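Local coordinates for CdiI toxin (Salmonella enterica subsp. enterica serovar Rubislaw str. ATCC 10717, PDB 4ZQU), which protects the cell in contact-dependent growth inhibition by neutralizing the toxic activity of its cognate CdiA toxin, at residues Arg62-Pro68 / Thr79-Tyr85; Val5-Trp9 / Ile122-His126. Residues are numbered along the deposited sequence.

Overall arrangement
Contact 2 joins Val5-Trp9 to Ile122-His126 and includes neighbouring strands of the large antiparallel sheet. Contact 1 pairs Arg62-Pro68 with Thr79-Tyr85 in a short parallel pair of strands. Along the chain, contact 1 is nested inside the loop that contact 2 closes. Their centres lie about 16 Å apart, yet they touch. Phe63 CE1 lies 3.6 Å from Val5 O, Phe63 CZ lies 3.8 Å from Lys6 CA, and Arg62 O lies 3.5 Å from Trp9 CZ3. The two contacts differ in their relation to the bound CdiA-CT toxin. Residues of contact 1, including Leu65, Pro66 and Tyr85, pack against it, whereas the toxin does not touch the segments of contact 2.

Contact 1 of 2, residues Arg62-Pro68 / Thr79-Tyr85; sequences RFVLPAP and TFDLDLY
Two short parallel strands, 64-65 and 79-80, form a small sheet, and the second leads through Asp81, the N-cap residue, straight into helix 82-85. Val64 pairs with Thr79 (CA to CA 4.4 Å) and Leu65 with Phe80 (CA to CA 4.8 Å). With chi1 m, chi2 t and chi3 m, Arg62 NH1 makes a salt bridge to Asp81 OD2 at 2.6 Å; Arg62 NH2 donates weakly to that OD2 at 3.2 Å and salt-bridges Asp33. A water links Arg62 NH1 (3.1 Å) to Thr79 OG1 (2.7 Å). Phe63 points away and stacks on Tyr27, while its O accepts from Thr79 N at 2.8 Å. Val64 (chi1 p) lies on the same face as Thr79. Its CG1 meets Leu84 CD2 at 3.7 Å, and its O accepts from Tyr85 OH at 2.6 Å. Leu65 is extended and continues the parallel pattern: its N donates to Thr79 O at 2.8 Å, and its O accepts from Asp81 N at 3.0 Å. On the opposite face, Leu65 CB lies 3.9 Å from Phe80 CD1. Pro66 turns to helical angles (-59/-46) and ends the pairing. Its CG sits over the Tyr85 ring (chi1 m), 3.7 Å from the centroid, in a CH-pi contact. Leu65, Pro66, Ala67 and Tyr85 also pack against the CdiA-CT toxin chain, so this element forms part of the toxin-binding surface. With chi1 t, Asp81 OD1 accepts weakly from Asp83 N (3.3 Å) and Leu84 N (3.4 Å). Pro68 closes the segment, with its CG 3.9 Å from the centroid of the Phe80 ring, over the face.

Contact 2 of 2, residues Val5-Trp9 / Ile122-His126; sequences VKSAW and ICCNH
Segments 5-9 and 122-126 run antiparallel, their end-to-end directions 149° apart. Both backbones are extended where they pair. Ala8 and Cys124 form a hydrogen-bonded pair (CA to CA 5.1 Å). Ala8 N donates to Cys124 O at 2.8 Å, and Cys124 N donates to Ala8 O, also at 2.8 Å. Trp9 and Cys123 form the adjoining non-hydrogen-bonded pair (CA to CA 4.5 Å). CA-H...O contacts supplement the bonds: Ser7 CA to Cys124 O and Trp9 CA to Ile122 O, each 3.2 Å, and Cys123 CA to Ala8 O, 3.3 Å. The pairing joins strand 8-14 to strand 118-124. It brings the N-terminal strand beside one more than a hundred residues later in the large antiparallel sheet. Ala8 and Cys124 point to one face, where both pack on Leu58 of helix 47-59. Trp9 and Cys123 point to the other. Trp9 (chi1 m, chi2 -91°) brings its NE1 to 3.4 Å from Cys123 SG. This sulfur lies 4.0 Å from the centroid of the five-membered ring, in an oblique sulfur-aromatic contact. Cys123 takes chi1 t, and its CB meets Trp9 CD1 at 3.7 Å. Beyond the paired residues, two waters bridge the segments. One water accepts from His126 N (3.3 Å) and donates to Lys6 O (2.6 Å). Another lies 2.8 Å from Ser7 OG and accepts weakly from Asn125 ND2 at 3.0 Å. Asn125 (chi1 p) directs its OD1 to the backbone N of Asp127 and Ala128. Val5 CG1 reaches the edge of the His126 ring, 3.9 Å from NE2.

Contact 1 of 2, residues Arg62-Pro68 / Thr79-Tyr85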
ATOM      1  N   ARG B  62      -7.497  14.680  -2.250  1.00 29.51           N
ATOM      2  CA  ARG B  62      -7.155  15.469  -1.078  1.00 28.66           C
ATOM      3  C   ARG B  62      -5.725  15.221  -0.615  1.00 26.05           C
ATOM      4  O   ARG B  62      -5.239  14.092  -0.633  1.00 24.94           O
ATOM      5  CB  ARG B  62      -8.123  15.169   0.066  1.00 30.30           C
ATOM      6  CG  ARG B  62      -9.529  15.683  -0.157  1.00 29.61           C
ATOM      7  CD  ARG B  62     -10.392  15.419   1.056  1.00 28.51           C
ATOM      8  NE  ARG B  62     -10.701  14.001   1.207  1.00 29.02           N
ATOM      9  CZ  ARG B  62     -11.011  13.425   2.365  1.00 30.45           C
ATOM     10  NH1 ARG B  62     -11.039  14.146   3.479  1.00 29.15           N
ATOM     11  NH2 ARG B  62     -11.284  12.128   2.410  1.00 31.39           N
ATOM     12  N   PHE B  63      -5.061  16.297  -0.209  1.00 28.54           N
ATOM     13  CA  PHE B  63      -3.731  16.229   0.377  1.00 29.18           C
ATOM     14  C   PHE B  63      -3.887  16.233   1.894  1.00 29.20           C
ATOM     15  O   PHE B  63      -3.976  17.289   2.515  1.00 31.10           O
ATOM     16  CB  PHE B  63      -2.879  17.403  -0.107  1.00 28.30           C
ATOM     17  CG  PHE B  63      -1.436  17.306   0.274  1.00 27.62           C
ATOM     18  CD1 PHE B  63      -0.702  16.175  -0.029  1.00 28.22           C
ATOM     19  CD2 PHE B  63      -0.806  18.358   0.914  1.00 29.38           C
ATOM     20  CE1 PHE B  63       0.631  16.088   0.315  1.00 29.44           C
ATOM     21  CE2 PHE B  63       0.529  18.278   1.259  1.00 30.24           C
ATOM     22  CZ  PHE B  63       1.249  17.142   0.959  1.00 29.65           C
ATOM     23  N   VAL B  64      -3.926  15.043   2.483  1.00 28.72           N
ATOM     24  CA  VAL B  64      -4.481  14.887   3.821  1.00 29.94           C
ATOM     25  C   VAL B  64      -3.705  13.884   4.684  1.00 30.65           C
ATOM     26  O   VAL B  64      -3.169  12.898   4.181  1.00 32.16           O
ATOM     27  CB  VAL B  64      -5.977  14.469   3.712  1.00 25.90           C
ATOM     28  CG1 VAL B  64      -6.135  13.276   2.779  1.00 23.17           C
ATOM     29  CG2 VAL B  64      -6.599  14.193   5.078  1.00 23.17           C
ATOM     30  N   LEU B  65      -3.632  14.166   5.983  1.00 30.17           N
ATOM     31  CA  LEU B  65      -3.037  13.266   6.970  1.00 27.51           C
ATOM     32  C   LEU B  65      -4.093  12.817   7.985  1.00 26.30           C
ATOM     33  O   LEU B  65      -5.153  13.433   8.075  1.00 25.39           O
ATOM     34  CB  LEU B  65      -1.868  13.956   7.676  1.00 26.32           C
ATOM     35  CG  LEU B  65      -0.548  13.931   6.912  1.00 24.14           C
ATOM     36  CD1 LEU B  65       0.474  14.817   7.595  1.00 25.25           C
ATOM     37  CD2 LEU B  65      -0.039  12.503   6.804  1.00 21.37           C
ATOM     38  N   PRO B  66      -3.818  11.736   8.742  1.00 26.72           N
ATOM     39  CA  PRO B  66      -4.811  11.269   9.721  1.00 26.20           C
ATOM     40  C   PRO B  66      -5.174  12.321  10.765  1.00 28.73           C
ATOM     41  O   PRO B  66      -6.353  12.528  11.058  1.00 27.84           O
ATOM     42  CB  PRO B  66      -4.114  10.079  10.388  1.00 24.64           C
ATOM     43  CG  PRO B  66      -3.144   9.597   9.379  1.00 24.23           C
ATOM     44  CD  PRO B  66      -2.669  10.817   8.649  1.00 24.75           C
ATOM     45  N   ALA B  67      -4.157  12.979  11.310  1.00 29.73           N
ATOM     46  CA  ALA B  67      -4.339  13.960  12.369  1.00 29.70           C
ATOM     47  C   ALA B  67      -3.108  14.858  12.427  1.00 30.74           C
ATOM     48  O   ALA B  67      -2.071  14.514  11.859  1.00 30.71           O
ATOM     49  CB  ALA B  67      -4.578  13.261  13.711  1.00 28.99           C
ATOM     50  N   PRO B  68      -3.220  16.023  13.091  1.00 32.56           N
ATOM     51  CA  PRO B  68      -2.055  16.897  13.275  1.00 32.86           C
ATOM     52  C   PRO B  68      -0.897  16.216  14.001  1.00 34.58           C
ATOM     53  O   PRO B  68      -1.112  15.480  14.964  1.00 37.25           O
ATOM     54  CB  PRO B  68      -2.615  18.047  14.117  1.00 33.14           C
ATOM     55  CG  PRO B  68      -4.047  18.106  13.749  1.00 32.80           C
ATOM     56  CD  PRO B  68      -4.468  16.680  13.523  1.00 32.85           C
ATOM     57  N   THR B  79      -4.326  18.761   4.865  1.00 34.05           N
ATOM     58  CA  THR B  79      -5.543  18.757   5.668  1.00 32.29           C
ATOM     59  C   THR B  79      -5.578  17.490   6.519  1.00 31.63           C
ATOM     60  O   THR B  79      -4.648  16.683   6.471  1.00 29.69           O
ATOM     61  CB  THR B  79      -6.814  18.851   4.798  1.00 31.28           C
ATOM     62  OG1 THR B  79      -6.979  17.645   4.044  1.00 30.48           O
ATOM     63  CG2 THR B  79      -6.721  20.034   3.843  1.00 28.00           C
ATOM     64  N   PHE B  80      -6.638  17.314   7.301  1.00 32.17           N
ATOM     65  CA  PHE B  80      -6.713  16.173   8.207  1.00 30.84           C
ATOM     66  C   PHE B  80      -8.066  15.474   8.165  1.00 33.14           C
ATOM     67  O   PHE B  80      -9.114  16.119   8.114  1.00 35.20           O
ATOM     68  CB  PHE B  80      -6.396  16.616   9.637  1.00 28.75           C
ATOM     69  CG  PHE B  80      -5.109  17.378   9.760  1.00 29.13           C
ATOM     70  CD1 PHE B  80      -3.890  16.734   9.609  1.00 28.81           C
ATOM     71  CD2 PHE B  80      -5.116  18.739  10.021  1.00 29.64           C
ATOM     72  CE1 PHE B  80      -2.701  17.435   9.714  1.00 28.59           C
ATOM     73  CE2 PHE B  80      -3.931  19.446  10.130  1.00 29.66           C
ATOM     74  CZ  PHE B  80      -2.721  18.793   9.977  1.00 29.40           C
ATOM     75  N   ASP B  81      -8.029  14.145   8.192  1.00 32.06           N
ATOM     76  CA  ASP B  81      -9.237  13.330   8.147  1.00 32.25           C
ATOM     77  C   ASP B  81      -8.953  11.966   8.763  1.00 31.96           C
ATOM     78  O   ASP B  81      -8.341  11.107   8.130  1.00 31.18           O
ATOM     79  CB  ASP B  81      -9.732  13.175   6.707  1.00 32.02           C
ATOM     80  CG  ASP B  81     -11.125  12.578   6.625  1.00 32.70           C
ATOM     81  OD1 ASP B  81     -11.606  12.015   7.629  1.00 33.55           O
ATOM     82  OD2 ASP B  81     -11.739  12.662   5.542  1.00 34.27           O
ATOM     83  N   LEU B  82      -9.411  11.766   9.993  1.00 32.20           N
ATOM     84  CA  LEU B  82      -9.117  10.538  10.719  1.00 32.07           C
ATOM     85  C   LEU B  82      -9.874   9.328  10.172  1.00 33.52           C
ATOM     86  O   LEU B  82      -9.351   8.214  10.165  1.00 36.15           O
ATOM     87  CB  LEU B  82      -9.434  10.717  12.202  1.00 32.00           C
ATOM     88  CG  LEU B  82      -8.803   9.662  13.108  1.00 32.68           C
ATOM     89  CD1 LEU B  82      -7.288   9.841  13.162  1.00 31.76           C
ATOM     90  CD2 LEU B  82      -9.416   9.721  14.499  1.00 35.26           C
ATOM     91  N   ASP B  83     -11.104   9.553   9.722  1.00 31.81           N
ATOM     92  CA  ASP B  83     -11.962   8.472   9.238  1.00 32.99           C
ATOM     93  C   ASP B  83     -11.496   7.889   7.906  1.00 32.97           C
ATOM     94  O   ASP B  83     -11.770   6.725   7.600  1.00 34.68           O
ATOM     95  CB  ASP B  83     -13.403   8.961   9.104  1.00 35.33           C
ATOM     96  CG  ASP B  83     -14.065   9.191  10.444  1.00 41.52           C
ATOM     97  OD1 ASP B  83     -13.712   8.492  11.418  1.00 42.26           O
ATOM     98  OD2 ASP B  83     -14.937  10.079  10.524  1.00 46.13           O
ATOM     99  N   LEU B  84     -10.828   8.709   7.100  1.00 29.65           N
ATOM    100  CA  LEU B  84     -10.250   8.235   5.852  1.00 27.82           C
ATOM    101  C   LEU B  84      -9.215   7.153   6.138  1.00 27.37           C
ATOM    102  O   LEU B  84      -9.238   6.075   5.541  1.00 25.62           O
ATOM    103  CB  LEU B  84      -9.612   9.389   5.078  1.00 26.27           C
ATOM    104  CG  LEU B  84      -8.873   9.013   3.789  1.00 24.99           C
ATOM    105  CD1 LEU B  84      -9.847   8.550   2.719  1.00 23.87           C
ATOM    106  CD2 LEU B  84      -8.016  10.164   3.280  1.00 23.06           C
ATOM    107  N   TYR B  85      -8.326   7.450   7.081  1.00 28.03           N
ATOM    108  CA  TYR B  85      -7.200   6.580   7.403  1.00 26.68           C
ATOM    109  C   TYR B  85      -7.553   5.426   8.343  1.00 27.89           C
ATOM    110  O   TYR B  85      -6.761   4.494   8.498  1.00 26.61           O
ATOM    111  CB  TYR B  85      -6.071   7.409   8.015  1.00 24.97           C
ATOM    112  CG  TYR B  85      -5.271   8.195   7.000  1.00 26.53           C
ATOM    113  CD1 TYR B  85      -5.590   9.515   6.699  1.00 26.91           C
ATOM    114  CD2 TYR B  85      -4.194   7.616   6.342  1.00 25.74           C
ATOM    115  CE1 TYR B  85      -4.856  10.234   5.771  1.00 25.73           C
ATOM    116  CE2 TYR B  85      -3.458   8.326   5.413  1.00 26.81           C
ATOM    117  CZ  TYR B  85      -3.791   9.635   5.133  1.00 25.70           C
ATOM    118  OH  TYR B  85      -3.054  10.340   4.210  1.00 25.35           O
TER
HETATM  119  O   HOH W   1      -9.563  16.877   3.984  1.00 28.46           O

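Contact 2 of 2, residues Val5-Trp9 / Ile122-His126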
ATOM      1  N   VAL B   5       5.799  17.046  -1.313  1.00 42.00           N
ATOM      2  CA  VAL B   5       5.076  18.154  -1.925  1.00 37.97           C
ATOM      3  C   VAL B   5       3.622  17.764  -2.142  1.00 34.68           C
ATOM      4  O   VAL B   5       3.282  16.583  -2.111  1.00 33.61           O
ATOM      5  CB  VAL B   5       5.697  18.575  -3.269  1.00 35.06           C
ATOM      6  CG1 VAL B   5       7.142  19.004  -3.072  1.00 36.79           C
ATOM      7  CG2 VAL B   5       5.602  17.441  -4.273  1.00 32.05           C
ATOM      8  N   LYS B   6       2.767  18.757  -2.359  1.00 33.63           N
ATOM      9  CA  LYS B   6       1.349  18.498  -2.568  1.00 31.88           C
ATOM     10  C   LYS B   6       1.132  17.686  -3.839  1.00 31.26           C
ATOM     11  O   LYS B   6       1.678  18.006  -4.894  1.00 32.96           O
ATOM     12  CB  LYS B   6       0.556  19.805  -2.635  1.00 33.88           C
ATOM     13  CG  LYS B   6      -0.941  19.589  -2.783  1.00 35.17           C
ATOM     14  CD  LYS B   6      -1.707  20.896  -2.731  1.00 38.07           C
ATOM     15  CE  LYS B   6      -3.205  20.654  -2.760  1.00 38.69           C
ATOM     16  NZ  LYS B   6      -3.959  21.927  -2.613  1.00 41.34           N
ATOM     17  N   SER B   7       0.335  16.628  -3.724  1.00 32.08           N
ATOM     18  CA  SER B   7       0.053  15.751  -4.852  1.00 31.65           C
ATOM     19  C   SER B   7      -1.427  15.403  -4.923  1.00 31.23           C
ATOM     20  O   SER B   7      -2.181  15.640  -3.979  1.00 30.43           O
ATOM     21  CB  SER B   7       0.878  14.464  -4.762  1.00 30.95           C
ATOM     22  OG  SER B   7       2.257  14.740  -4.596  1.00 32.34           O
ATOM     23  N   ALA B   8      -1.828  14.837  -6.055  1.00 31.33           N
ATOM     24  CA  ALA B   8      -3.182  14.335  -6.244  1.00 28.14           C
ATOM     25  C   ALA B   8      -3.112  12.929  -6.823  1.00 26.69           C
ATOM     26  O   ALA B   8      -2.230  12.624  -7.627  1.00 26.78           O
ATOM     27  CB  ALA B   8      -3.977  15.257  -7.153  1.00 28.20           C
ATOM     28  N   TRP B   9      -4.035  12.069  -6.410  1.00 27.54           N
ATOM     29  CA  TRP B   9      -3.980  10.671  -6.812  1.00 25.84           C
ATOM     30  C   TRP B   9      -5.284  10.169  -7.416  1.00 24.83           C
ATOM     31  O   TRP B   9      -6.332  10.805  -7.312  1.00 24.25           O
ATOM     32  CB  TRP B   9      -3.608   9.788  -5.618  1.00 23.13           C
ATOM     33  CG  TRP B   9      -2.311  10.145  -4.968  1.00 22.44           C
ATOM     34  CD1 TRP B   9      -1.081   9.641  -5.264  1.00 22.97           C
ATOM     35  CD2 TRP B   9      -2.116  11.077  -3.898  1.00 20.98           C
ATOM     36  NE1 TRP B   9      -0.129  10.201  -4.448  1.00 24.59           N
ATOM     37  CE2 TRP B   9      -0.738  11.087  -3.602  1.00 24.22           C
ATOM     38  CE3 TRP B   9      -2.970  11.905  -3.165  1.00 23.86           C
ATOM     39  CZ2 TRP B   9      -0.196  11.894  -2.604  1.00 24.77           C
ATOM     40  CZ3 TRP B   9      -2.430  12.705  -2.177  1.00 25.60           C
ATOM     41  CH2 TRP B   9      -1.056  12.693  -1.904  1.00 25.58           C
ATOM     42  N   ILE B 122      -2.150   6.454 -10.442  1.00 31.82           N
ATOM     43  CA  ILE B 122      -1.954   7.797 -10.973  1.00 30.64           C
ATOM     44  C   ILE B 122      -1.607   8.772  -9.848  1.00 29.42           C
ATOM     45  O   ILE B 122      -2.301   8.836  -8.835  1.00 28.74           O
ATOM     46  CB  ILE B 122      -3.202   8.309 -11.731  1.00 30.63           C
ATOM     47  CG1 ILE B 122      -3.329   7.631 -13.096  1.00 31.42           C
ATOM     48  CG2 ILE B 122      -3.129   9.811 -11.935  1.00 31.86           C
ATOM     49  CD1 ILE B 122      -3.997   6.285 -13.063  1.00 32.65           C
ATOM     50  N   CYS B 123      -0.515   9.511 -10.028  1.00 31.12           N
ATOM     51  CA  CYS B 123      -0.117  10.563  -9.099  1.00 29.94           C
ATOM     52  C   CYS B 123       0.243  11.823  -9.885  1.00 30.24           C
ATOM     53  O   CYS B 123       0.781  11.736 -10.985  1.00 31.21           O
ATOM     54  CB  CYS B 123       1.064  10.112  -8.239  1.00 30.24           C
ATOM     55  SG  CYS B 123       1.656  11.354  -7.076  1.00 41.21           S
ATOM     56  N   CYS B 124      -0.059  12.990  -9.329  1.00 28.75           N
ATOM     57  CA  CYS B 124       0.208  14.242 -10.025  1.00 28.73           C
ATOM     58  C   CYS B 124       0.685  15.321  -9.065  1.00 29.66           C
ATOM     59  O   CYS B 124       0.107  15.519  -8.005  1.00 29.15           O
ATOM     60  CB  CYS B 124      -1.044  14.718 -10.771  1.00 26.93           C
ATOM     61  SG  CYS B 124      -0.926  16.368 -11.502  1.00 38.61           S
ATOM     62  N   ASN B 125       1.753  16.012  -9.439  1.00 31.81           N
ATOM     63  CA  ASN B 125       2.190  17.180  -8.691  1.00 35.18           C
ATOM     64  C   ASN B 125       2.655  18.277  -9.639  1.00 37.82           C
ATOM     65  O   ASN B 125       2.328  18.261 -10.827  1.00 37.34           O
ATOM     66  CB  ASN B 125       3.297  16.816  -7.694  1.00 36.45           C
ATOM     67  CG  ASN B 125       4.467  16.089  -8.338  1.00 37.40           C
ATOM     68  OD1 ASN B 125       4.682  16.164  -9.548  1.00 39.64           O
ATOM     69  ND2 ASN B 125       5.242  15.388  -7.517  1.00 36.74           N
ATOM     70  N   HIS B 126       3.419  19.227  -9.113  1.00 39.89           N
ATOM     71  CA  HIS B 126       3.912  20.340  -9.913  1.00 40.95           C
ATOM     72  C   HIS B 126       4.893  19.861 -10.976  1.00 41.42           C
ATOM     73  O   HIS B 126       5.090  20.523 -11.994  1.00 41.99           O
ATOM     74  CB  HIS B 126       4.582  21.380  -9.016  1.00 44.91           C
ATOM     75  CG  HIS B 126       5.766  20.855  -8.263  1.00 49.51           C
ATOM     76  ND1 HIS B 126       7.006  20.692  -8.848  1.00 51.14           N
ATOM     77  CD2 HIS B 126       5.899  20.446  -6.982  1.00 52.12           C
ATOM     78  CE1 HIS B 126       7.850  20.210  -7.952  1.00 52.35           C
ATOM     79  NE2 HIS B 126       7.205  20.052  -6.812  1.00 53.18           N
TER
HETATM   80  O   HOH W   2       3.034  19.938  -5.931  1.00 38.08           O
HETATM   81  O   HOH W   3       4.461  13.288  -5.476  1.00 44.39           O